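Local atomic coordinates of putative modification methylase (Thermus thermophilus, PDB entry 2ZIG), a protein that probably methylates DNA at the N4 position of cytosine, taking the methyl group from S-adenosyl-L-methionine. Residues E31-F36 against R81-L86; P37-H42 against L86-G91. All coordinates share one frame; numbering follows the deposited sequence.

Contact 1. Residues E31-F36 against R81-L86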
loop_
_atom_site.group_PDB
_atom_site.type_symbol
_atom_site.label_atom_id
_atom_site.label_comp_id
_atom_site.label_asym_id
_atom_site.label_seq_id
_atom_site.Cartn_x
_atom_site.Cartn_y
_atom_site.Cartn_z
ATOM N N GLU B 31 -6.053 4.794 -26.955
ATOM C CA GLU B 31 -6.392 5.432 -28.220
ATOM C C GLU B 31 -7.400 6.568 -28.066
ATOM O O GLU B 31 -7.191 7.660 -28.587
ATOM C CB GLU B 31 -6.937 4.387 -29.192
ATOM C CG GLU B 31 -5.996 3.212 -29.399
ATOM C CD GLU B 31 -6.495 2.239 -30.452
ATOM O OE1 GLU B 31 -5.869 1.166 -30.621
ATOM O OE2 GLU B 31 -7.511 2.553 -31.109
ATOM N N VAL B 32 -8.490 6.309 -27.350
ATOM C CA VAL B 32 -9.521 7.322 -27.150
ATOM C C VAL B 32 -8.995 8.506 -26.352
ATOM O O VAL B 32 -9.182 9.658 -26.741
ATOM C CB VAL B 32 -10.751 6.727 -26.435
ATOM C CG1 VAL B 32 -11.782 7.814 -26.163
ATOM C CG2 VAL B 32 -11.362 5.628 -27.296
ATOM N N LEU B 33 -8.326 8.230 -25.238
ATOM C CA LEU B 33 -7.789 9.307 -24.418
ATOM C C LEU B 33 -6.822 10.166 -25.222
ATOM O O LEU B 33 -6.841 11.395 -25.127
ATOM C CB LEU B 33 -7.072 8.746 -23.186
ATOM C CG LEU B 33 -7.913 7.962 -22.173
ATOM C CD1 LEU B 33 -7.050 7.602 -20.985
ATOM C CD2 LEU B 33 -9.108 8.783 -21.732
ATOM N N ALA B 34 -5.977 9.516 -26.017
ATOM C CA ALA B 34 -5.001 10.231 -26.829
ATOM C C ALA B 34 -5.678 11.229 -27.759
ATOM O O ALA B 34 -5.038 12.159 -28.238
ATOM C CB ALA B 34 -4.168 9.251 -27.637
ATOM N N SER B 35 -6.971 11.045 -28.002
ATOM C CA SER B 35 -7.699 11.941 -28.890
ATOM C C SER B 35 -8.363 13.110 -28.176
ATOM O O SER B 35 -9.092 13.882 -28.802
ATOM C CB SER B 35 -8.753 11.167 -29.681
ATOM O OG SER B 35 -9.890 10.894 -28.889
ATOM N N PHE B 36 -8.125 13.238 -26.870
ATOM C CA PHE B 36 -8.698 14.344 -26.104
ATOM C C PHE B 36 -7.623 15.400 -25.867
ATOM O O PHE B 36 -6.446 15.073 -25.718
ATOM C CB PHE B 36 -9.229 13.876 -24.740
ATOM C CG PHE B 36 -10.330 12.860 -24.824
ATOM C CD1 PHE B 36 -11.214 12.850 -25.897
ATOM C CD2 PHE B 36 -10.507 11.934 -23.802
ATOM C CE1 PHE B 36 -12.265 11.930 -25.954
ATOM C CE2 PHE B 36 -11.552 11.011 -23.846
ATOM C CZ PHE B 36 -12.433 11.008 -24.923
ATOM N N ARG B 81 -0.271 7.458 -18.763
ATOM C CA ARG B 81 0.454 8.497 -19.512
ATOM C C ARG B 81 -0.509 9.513 -20.100
ATOM O O ARG B 81 -0.288 10.713 -19.995
ATOM C CB ARG B 81 1.279 7.901 -20.652
ATOM C CG ARG B 81 2.629 7.366 -20.240
ATOM C CD ARG B 81 3.584 7.318 -21.429
ATOM N NE ARG B 81 4.859 6.708 -21.061
ATOM C CZ ARG B 81 5.004 5.432 -20.717
ATOM N NH1 ARG B 81 3.950 4.624 -20.700
ATOM N NH2 ARG B 81 6.200 4.969 -20.373
ATOM N N GLU B 82 -1.567 9.029 -20.738
ATOM C CA GLU B 82 -2.563 9.925 -21.313
ATOM C C GLU B 82 -3.278 10.685 -20.200
ATOM O O GLU B 82 -3.550 11.879 -20.333
ATOM C CB GLU B 82 -3.592 9.145 -22.142
ATOM C CG GLU B 82 -3.077 8.662 -23.488
ATOM C CD GLU B 82 -2.430 9.777 -24.288
ATOM O OE1 GLU B 82 -3.056 10.841 -24.449
ATOM O OE2 GLU B 82 -1.291 9.588 -24.756
ATOM N N VAL B 83 -3.592 9.989 -19.108
ATOM C CA VAL B 83 -4.264 10.629 -17.985
ATOM C C VAL B 83 -3.422 11.801 -17.496
ATOM O O VAL B 83 -3.941 12.882 -17.238
ATOM C CB VAL B 83 -4.472 9.648 -16.799
ATOM C CG1 VAL B 83 -4.860 10.434 -15.527
ATOM C CG2 VAL B 83 -5.562 8.639 -17.150
ATOM N N PHE B 84 -2.117 11.589 -17.383
ATOM C CA PHE B 84 -1.237 12.645 -16.910
ATOM C C PHE B 84 -1.293 13.862 -17.829
ATOM O O PHE B 84 -1.182 15.006 -17.382
ATOM C CB PHE B 84 0.195 12.126 -16.808
ATOM C CG PHE B 84 1.174 13.144 -16.287
ATOM C CD1 PHE B 84 1.815 14.026 -17.151
ATOM C CD2 PHE B 84 1.442 13.235 -14.928
ATOM C CE1 PHE B 84 2.711 14.986 -16.665
ATOM C CE2 PHE B 84 2.332 14.189 -14.439
ATOM C CZ PHE B 84 2.966 15.065 -15.314
ATOM N N ARG B 85 -1.480 13.605 -19.116
ATOM C CA ARG B 85 -1.539 14.665 -20.104
ATOM C C ARG B 85 -2.899 15.362 -20.092
ATOM O O ARG B 85 -2.988 16.580 -20.246
ATOM C CB ARG B 85 -1.248 14.077 -21.485
ATOM C CG ARG B 85 -0.709 15.066 -22.484
ATOM C CD ARG B 85 -1.743 15.375 -23.526
ATOM N NE ARG B 85 -2.290 14.159 -24.114
ATOM C CZ ARG B 85 -3.308 14.150 -24.967
ATOM N NH1 ARG B 85 -3.873 15.293 -25.329
ATOM N NH2 ARG B 85 -3.774 13.001 -25.440
ATOM N N LEU B 86 -3.958 14.580 -19.905
ATOM C CA LEU B 86 -5.314 15.111 -19.868
ATOM C C LEU B 86 -5.578 15.912 -18.593
ATOM O O LEU B 86 -6.275 16.927 -18.605
ATOM C CB LEU B 86 -6.321 13.960 -19.963
ATOM C CG LEU B 86 -6.739 13.405 -21.327
ATOM C CD1 LEU B 86 -5.578 13.410 -22.292
ATOM C CD2 LEU B 86 -7.281 12.001 -21.141
#
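Leu-33 and Leu-86 meet at about a right angle where the end of helix 29-34 packs beside the end of helix 66-86, with the CD2 methyls of the two leucines 3.7 Å apart. This is the tight, buried part of the contact. CB of Leu-33 also rests on CB of Glu-82, the two side chains sliding past each other in opposite directions, and its CD1 reaches CG2 of Val-83. Phe-36 offers the edge of its ring, through CD2, to CD2 of Leu-86, while the carbonyl O of Val-32 lies 3.7 Å above the centre of one ring face. Toward solvent the contact is thinner and polar. The bent side chain of Glu-82 brings OE1 against CA of Ala-34 and forms a salt bridge within its own helix to Arg-85 NH2. The side chain of Arg-85 starts with CG anti to the backbone N (chi1 -155°) and then bends twice, and CD1 of Leu-86 lies over the centre of one face of its guanidinium. NH1 donates to Phe-36 O at 2.6 Å, that oxygen standing 31° out of the guanidinium plane, and NH2 makes a weak bond of 3.2 Å to Ala-34 O. An alanine in place of Arg-85 would probably leave the carbonyls of Ala-34 and Phe-36 without these donors and Glu-82 without its ion-pair mate. Deeper in, Leu-33 and Leu-86 both touch Leu-240 of strand 238-241. Two neighbouring helices laid on one face of a largely parallel sheet are characteristic of the Rossmann-like fold of S-adenosylmethionine-dependent methyltransferases, and helix 29-34 starts at the cofactor-binding residue Ala-29.

Contact 2. Residues P37-H42 against L86-G91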
loop_
_atom_site.group_PDB
_atom_site.type_symbol
_atom_site.label_atom_id
_atom_site.label_comp_id
_atom_site.label_asym_id
_atom_site.label_seq_id
_atom_site.Cartn_x
_atom_site.Cartn_y
_atom_site.Cartn_z
ATOM N N PRO B 37 -8.021 16.683 -25.816
ATOM C CA PRO B 37 -7.094 17.801 -25.598
ATOM C C PRO B 37 -6.436 17.771 -24.224
ATOM O O PRO B 37 -7.056 17.379 -23.234
ATOM C CB PRO B 37 -7.983 19.025 -25.786
ATOM C CG PRO B 37 -9.316 18.539 -25.303
ATOM C CD PRO B 37 -9.412 17.161 -25.905
ATOM N N GLU B 38 -5.178 18.196 -24.173
ATOM C CA GLU B 38 -4.418 18.222 -22.931
ATOM C C GLU B 38 -5.025 19.159 -21.897
ATOM O O GLU B 38 -5.734 20.102 -22.235
ATOM C CB GLU B 38 -2.978 18.644 -23.208
ATOM C CG GLU B 38 -2.141 18.835 -21.952
ATOM C CD GLU B 38 -0.768 19.408 -22.244
ATOM O OE1 GLU B 38 -0.698 20.453 -22.929
ATOM O OE2 GLU B 38 0.237 18.822 -21.787
ATOM N N ALA B 39 -4.736 18.885 -20.631
ATOM C CA ALA B 39 -5.228 19.685 -19.520
ATOM C C ALA B 39 -6.718 19.978 -19.608
ATOM O O ALA B 39 -7.146 21.096 -19.337
ATOM C CB ALA B 39 -4.450 20.984 -19.437
ATOM N N SER B 40 -7.507 18.975 -19.980
ATOM C CA SER B 40 -8.948 19.146 -20.086
ATOM C C SER B 40 -9.725 18.342 -19.037
ATOM O O SER B 40 -10.948 18.429 -18.978
ATOM C CB SER B 40 -9.425 18.739 -21.482
ATOM O OG SER B 40 -9.158 17.369 -21.743
ATOM N N VAL B 41 -9.020 17.560 -18.218
ATOM C CA VAL B 41 -9.670 16.737 -17.194
ATOM C C VAL B 41 -9.222 17.131 -15.792
ATOM O O VAL B 41 -8.037 17.344 -15.543
ATOM C CB VAL B 41 -9.381 15.238 -17.426
ATOM C CG1 VAL B 41 -9.908 14.413 -16.260
ATOM C CG2 VAL B 41 -10.035 14.787 -18.722
ATOM N N HIS B 42 -10.178 17.212 -14.873
ATOM C CA HIS B 42 -9.880 17.622 -13.503
ATOM C C HIS B 42 -9.613 16.493 -12.517
ATOM O O HIS B 42 -8.787 16.633 -11.622
ATOM C CB HIS B 42 -11.026 18.486 -12.980
ATOM C CG HIS B 42 -11.374 19.619 -13.891
ATOM N ND1 HIS B 42 -10.528 20.686 -14.106
ATOM C CD2 HIS B 42 -12.444 19.817 -14.695
ATOM C CE1 HIS B 42 -11.061 21.493 -15.004
ATOM N NE2 HIS B 42 -12.223 20.989 -15.379
ATOM N N LEU B 86 -3.958 14.580 -19.905
ATOM C CA LEU B 86 -5.314 15.111 -19.868
ATOM C C LEU B 86 -5.578 15.912 -18.593
ATOM O O LEU B 86 -6.275 16.927 -18.605
ATOM C CB LEU B 86 -6.321 13.960 -19.963
ATOM C CG LEU B 86 -6.739 13.405 -21.327
ATOM C CD1 LEU B 86 -5.578 13.410 -22.292
ATOM C CD2 LEU B 86 -7.281 12.001 -21.141
ATOM N N LEU B 87 -5.015 15.449 -17.489
ATOM C CA LEU B 87 -5.196 16.101 -16.199
ATOM C C LEU B 87 -4.711 17.555 -16.206
ATOM O O LEU B 87 -3.690 17.882 -16.828
ATOM C CB LEU B 87 -4.433 15.305 -15.137
ATOM C CG LEU B 87 -5.103 14.853 -13.836
ATOM C CD1 LEU B 87 -6.446 14.191 -14.103
ATOM C CD2 LEU B 87 -4.156 13.890 -13.123
ATOM N N VAL B 88 -5.452 18.429 -15.530
ATOM C CA VAL B 88 -5.053 19.822 -15.428
ATOM C C VAL B 88 -4.073 19.855 -14.266
ATOM O O VAL B 88 -4.207 19.084 -13.315
ATOM C CB VAL B 88 -6.242 20.753 -15.095
ATOM C CG1 VAL B 88 -7.313 20.636 -16.159
ATOM C CG2 VAL B 88 -6.810 20.414 -13.721
ATOM N N PRO B 89 -3.064 20.737 -14.323
ATOM C CA PRO B 89 -2.101 20.797 -13.220
ATOM C C PRO B 89 -2.820 20.859 -11.885
ATOM O O PRO B 89 -3.721 21.671 -11.702
ATOM C CB PRO B 89 -1.321 22.071 -13.520
ATOM C CG PRO B 89 -1.277 22.059 -15.029
ATOM C CD PRO B 89 -2.709 21.688 -15.391
ATOM N N GLY B 90 -2.426 19.995 -10.954
ATOM C CA GLY B 90 -3.064 19.982 -9.650
ATOM C C GLY B 90 -4.163 18.938 -9.563
ATOM O O GLY B 90 -4.577 18.560 -8.467
ATOM N N GLY B 91 -4.643 18.481 -10.716
ATOM C CA GLY B 91 -5.684 17.470 -10.742
ATOM C C GLY B 91 -5.066 16.139 -10.344
ATOM O O GLY B 91 -3.845 16.024 -10.254
#
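Val-41 and Leu-87 pair as a short parallel beta bridge, Val-41 N donating to Leu-86 O at 2.8 Å and Val-88 N to Val-41 O at 2.8 Å. It forms at the start of strand 41-46 in the Rossmann-like sheet, where helix 66-86 ends and the chain turns toward strand 91-97, a neighbour of strand 41-46 in the sheet. Leu-86 O also takes a weak bond from Ser-40 N, so two successive amides converge on it. The loop before the bridge is tied to itself by Ser-40 OG, which donates to Pro-37 O at 2.6 Å. Val-41 and Leu-87 project to the same face of the bridge, their CG1 and CD1 methyls 4.1 Å apart; CG2 of Val-41, anti to its own carbonyl carbon, turns instead to CB of Leu-86. Beyond this pair, Val-41 leans on Leu-240 of strand 238-241. Val-88 spreads its two methyls over the other chain segment: CG1 lies 3.2 Å from Ala-39 O, and CG2 lies 3.7 Å from ND1 of His-42, approaching the imidazole obliquely. On the outer side, CB of Ala-39 makes looser contacts with CG1 of Val-88 and CD of Pro-89. A type II turn from Val-88 to Gly-91, closed by Gly-91 N to Val-88 O, then reverses the chain; the positive phi of Gly-90 suits its place in the turn. At the far end Gly-91 passes close to His-42, where a side chain would clash, its CA lying 3.3 Å from His-42 O.

How the contacts relate
Both contacts are partly buried, their centres about 10 Å apart, and they share Leu-86, the last residue of helix 66-86. Contact 1 joins that helix to helix 29-34 and the loop after it, by side chains packed on side chains and by an arginine on backbone carbonyls, with an arginine-glutamate pair internal to helix 66-86 on its solvent side. Contact 2 joins the residues leading into strand 41-46 to those leaving the helix, chiefly by backbone bonds, with small apolar groups alongside. The two run into each other at Arg-85, whose O probably accepts a hydrogen bond from Ala-39 N at 2.9 Å. Leu-33, Val-83 and Leu-86 are buried in contact 1, Val-41, Leu-86, Leu-87 and Gly-91 in contact 2.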